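Side-chain contact in AceL NrdHF-1-1 Intein (PDB 6ZGQ), which belongs to the class 3 split inteins, which excise themselves from a precursor and join the flanking polypeptides, here as a linked, splice-inactive variant: residues Y59-A64 against K90-S95. Numbering follows the deposited sequence.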
ATOM      1  N   TYR A  59      -0.334  11.182  -4.435  1.00  9.46           N
ATOM      2  CA  TYR A  59      -1.763  10.802  -4.457  1.00  8.81           C
ATOM      3  C   TYR A  59      -2.129  10.275  -3.069  1.00  8.98           C
ATOM      4  O   TYR A  59      -1.571   9.247  -2.639  1.00  9.02           O
ATOM      5  CB  TYR A  59      -2.042   9.721  -5.508  1.00  8.47           C
ATOM      6  CG  TYR A  59      -2.176  10.303  -6.883  1.00  9.12           C
ATOM      7  CD1 TYR A  59      -1.051  10.611  -7.634  1.00  9.08           C
ATOM      8  CD2 TYR A  59      -3.426  10.596  -7.415  1.00  9.49           C
ATOM      9  CE1 TYR A  59      -1.163  11.164  -8.896  1.00  9.54           C
ATOM     10  CE2 TYR A  59      -3.548  11.157  -8.675  1.00 10.01           C
ATOM     11  CZ  TYR A  59      -2.413  11.445  -9.406  1.00  9.80           C
ATOM     12  OH  TYR A  59      -2.538  11.995 -10.654  1.00 10.63           O
ATOM     13  N   HIS A  60      -3.016  11.013  -2.388  1.00  8.80           N
ATOM     14  CA  HIS A  60      -3.497  10.709  -1.035  1.00  8.62           C
ATOM     15  C   HIS A  60      -4.918  10.162  -1.143  1.00  9.26           C
ATOM     16  O   HIS A  60      -5.844  10.919  -1.470  1.00  9.38           O
ATOM     17  CB  HIS A  60      -3.442  11.957  -0.133  1.00  8.21           C
ATOM     18  CG  HIS A  60      -3.896  11.705   1.271  1.00  8.79           C
ATOM     19  ND1 HIS A  60      -4.404  12.699   2.077  1.00  9.37           N
ATOM     20  CD2 HIS A  60      -3.935  10.568   2.005  1.00  9.30           C
ATOM     21  CE1 HIS A  60      -4.728  12.188   3.252  1.00 10.38           C
ATOM     22  NE2 HIS A  60      -4.448  10.896   3.236  1.00 10.47           N
ATOM     23  N   PHE A  61      -5.044   8.844  -0.933  1.00  9.15           N
ATOM     24  CA  PHE A  61      -6.324   8.121  -0.849  1.00  9.43           C
ATOM     25  C   PHE A  61      -6.757   8.114   0.627  1.00  9.92           C
ATOM     26  O   PHE A  61      -5.955   7.711   1.464  1.00 10.10           O
ATOM     27  CB  PHE A  61      -6.147   6.676  -1.352  1.00  9.33           C
ATOM     28  CG  PHE A  61      -5.821   6.559  -2.820  1.00  9.12           C
ATOM     29  CD1 PHE A  61      -4.526   6.755  -3.281  1.00  8.78           C
ATOM     30  CD2 PHE A  61      -6.804   6.229  -3.736  1.00  8.66           C
ATOM     31  CE1 PHE A  61      -4.225   6.635  -4.627  1.00  8.76           C
ATOM     32  CE2 PHE A  61      -6.512   6.117  -5.084  1.00  8.19           C
ATOM     33  CZ  PHE A  61      -5.219   6.321  -5.531  1.00  8.59           C
ATOM     34  N   GLU A  62      -7.977   8.575   0.939  1.00  9.98           N
ATOM     35  CA  GLU A  62      -8.464   8.686   2.329  1.00 11.08           C
ATOM     36  C   GLU A  62      -9.974   8.424   2.422  1.00 11.29           C
ATOM     37  O   GLU A  62     -10.766   9.110   1.770  1.00 10.03           O
ATOM     38  CB  GLU A  62      -8.141  10.066   2.930  1.00 12.43           C
ATOM     39  CG  GLU A  62      -8.477  10.168   4.421  1.00 14.68           C
ATOM     40  CD  GLU A  62      -8.054  11.472   5.079  1.00 18.44           C
ATOM     41  OE1 GLU A  62      -7.772  12.457   4.369  1.00 20.11           O
ATOM     42  OE2 GLU A  62      -8.008  11.513   6.327  1.00 21.85           O
ATOM     43  N   GLY A  63     -10.355   7.444   3.244  1.00 12.00           N
ATOM     44  CA  GLY A  63     -11.763   7.203   3.583  1.00 12.54           C
ATOM     45  C   GLY A  63     -11.968   5.852   4.242  1.00 13.94           C
ATOM     46  O   GLY A  63     -11.309   4.889   3.846  1.00 13.96           O
ATOM     47  N   ALA A  64     -12.833   5.820   5.264  1.00 15.15           N
ATOM     48  CA  ALA A  64     -13.382   4.593   5.862  1.00 17.41           C
ATOM     49  C   ALA A  64     -12.316   3.604   6.356  1.00 17.41           C
ATOM     50  O   ALA A  64     -12.450   2.395   6.131  1.00 19.13           O
ATOM     51  CB  ALA A  64     -14.324   3.920   4.870  1.00 20.38           C
ATOM     52  N   LYS A  90      -2.286   7.351 -10.285  1.00 10.83           N
ATOM     53  CA  LYS A  90      -2.729   8.457 -11.151  1.00 11.11           C
ATOM     54  C   LYS A  90      -3.867   8.051 -12.105  1.00 11.55           C
ATOM     55  O   LYS A  90      -4.588   8.935 -12.587  1.00 12.17           O
ATOM     56  CB  LYS A  90      -1.547   9.027 -11.953  1.00 12.16           C
ATOM     57  CG  LYS A  90      -0.973   8.081 -13.002  1.00 13.48           C
ATOM     58  CD  LYS A  90       0.260   8.660 -13.670  1.00 14.89           C
ATOM     59  CE  LYS A  90       0.636   7.883 -14.920  1.00 16.02           C
ATOM     60  NZ  LYS A  90       2.075   8.048 -15.246  1.00 17.69           N
ATOM     61  N   ASP A  91      -4.016   6.743 -12.369  1.00 12.51           N
ATOM     62  CA  ASP A  91      -5.019   6.203 -13.302  1.00 12.49           C
ATOM     63  C   ASP A  91      -6.283   5.701 -12.592  1.00 11.75           C
ATOM     64  O   ASP A  91      -7.297   5.513 -13.264  1.00 12.18           O
ATOM     65  CB  ASP A  91      -4.420   5.068 -14.156  1.00 12.59           C
ATOM     66  CG  ASP A  91      -3.323   5.555 -15.082  1.00 13.66           C
ATOM     67  OD1 ASP A  91      -3.477   6.655 -15.651  1.00 14.44           O
ATOM     68  OD2 ASP A  91      -2.306   4.850 -15.223  1.00 14.67           O
ATOM     69  N   PHE A  92      -6.232   5.504 -11.265  1.00 11.29           N
ATOM     70  CA  PHE A  92      -7.333   4.857 -10.523  1.00 11.90           C
ATOM     71  C   PHE A  92      -8.602   5.708 -10.583  1.00 12.99           C
ATOM     72  O   PHE A  92      -8.577   6.891 -10.221  1.00 12.62           O
ATOM     73  CB  PHE A  92      -6.972   4.556  -9.058  1.00 11.93           C
ATOM     74  CG  PHE A  92      -8.049   3.794  -8.324  1.00 13.93           C
ATOM     75  CD1 PHE A  92      -8.162   2.414  -8.451  1.00 13.33           C
ATOM     76  CD2 PHE A  92      -8.976   4.460  -7.537  1.00 13.38           C
ATOM     77  CE1 PHE A  92      -9.162   1.717  -7.795  1.00 12.25           C
ATOM     78  CE2 PHE A  92      -9.979   3.768  -6.883  1.00 14.51           C
ATOM     79  CZ  PHE A  92     -10.075   2.393  -7.013  1.00 11.67           C
ATOM     80  N   GLU A  93      -9.692   5.090 -11.054  1.00 13.27           N
ATOM     81  CA  GLU A  93     -11.032   5.696 -11.082  1.00 15.48           C
ATOM     82  C   GLU A  93     -11.945   4.884 -10.162  1.00 15.85           C
ATOM     83  O   GLU A  93     -12.217   3.714 -10.434  1.00 17.16           O
ATOM     84  CB  GLU A  93     -11.595   5.754 -12.513  1.00 17.40           C
ATOM     85  CG  GLU A  93     -10.770   6.607 -13.479  1.00 20.58           C
ATOM     86  CD  GLU A  93     -10.809   8.115 -13.209  1.00 24.27           C
ATOM     87  OE1 GLU A  93     -11.133   8.542 -12.077  1.00 27.16           O
ATOM     88  OE2 GLU A  93     -10.489   8.888 -14.142  1.00 28.04           O
ATOM     89  N   PRO A  94     -12.404   5.491  -9.045  1.00 15.00           N
ATOM     90  CA  PRO A  94     -13.269   4.768  -8.114  1.00 16.12           C
ATOM     91  C   PRO A  94     -14.589   4.352  -8.770  1.00 16.59           C
ATOM     92  O   PRO A  94     -15.091   5.057  -9.648  1.00 18.66           O
ATOM     93  CB  PRO A  94     -13.499   5.768  -6.961  1.00 15.97           C
ATOM     94  CG  PRO A  94     -13.119   7.100  -7.498  1.00 16.12           C
ATOM     95  CD  PRO A  94     -12.114   6.861  -8.588  1.00 15.55           C
ATOM     96  N   SER A  95     -15.098   3.193  -8.348  1.00 17.32           N
ATOM     97  CA  SER A  95     -16.397   2.652  -8.772  1.00 16.94           C
ATOM     98  C   SER A  95     -16.950   1.771  -7.640  1.00 16.84           C
ATOM     99  O   SER A  95     -16.172   1.297  -6.792  1.00 16.82           O
ATOM    100  CB  SER A  95     -16.263   1.859 -10.073  1.00 19.15           C
ATOM    101  OG  SER A  95     -15.268   0.860  -9.964  1.00 19.62           O
TER
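Tyr-59 and Phe-61, alternate residues on one side of strand 57-63, reach loop 90-95 and show how aromatic side chains join a three-stranded sheet to the loop before strand 98-104 in the all-beta HINT fold expected of an intein. The Tyr-59 ring offers a face to the backbone of Lys-90 in a CH-pi contact: Lys-90 CA lies 3.9 Å from the ring centroid, displaced toward the hydroxyl end and 3.5 Å from Tyr-59 CZ. Lys-90 CB continues the contact, 3.4 Å from Tyr-59 OH, while the extended remainder leads away and its NZ is hydrogen-bonded to Asn-73 OD1. Deeper in, the edge of Phe-61 is turned toward the face of Phe-92 in an offset edge-to-face pair, with centroids 6.0 Å apart and planes at 71°. Phe-92 CB points toward the strand, and with CG anti to the backbone N (chi1 -175°) the ring swings across the end of Phe-61, bringing CD2 against it. Replacing Tyr-59 with an alanine would probably strip Lys-90 CA and CB of their aromatic platform and open a gap beneath the start of the loop. Further out, His-122 stacks on the Tyr-59 ring, Ile-120 touches Tyr-59, Phe-61 and Phe-92, and Tyr-78 meets Phe-92 edge-to-face. The two phenylalanines approach most closely at Phe-61 CE2 and Phe-92 CD2, 3.9 Å apart.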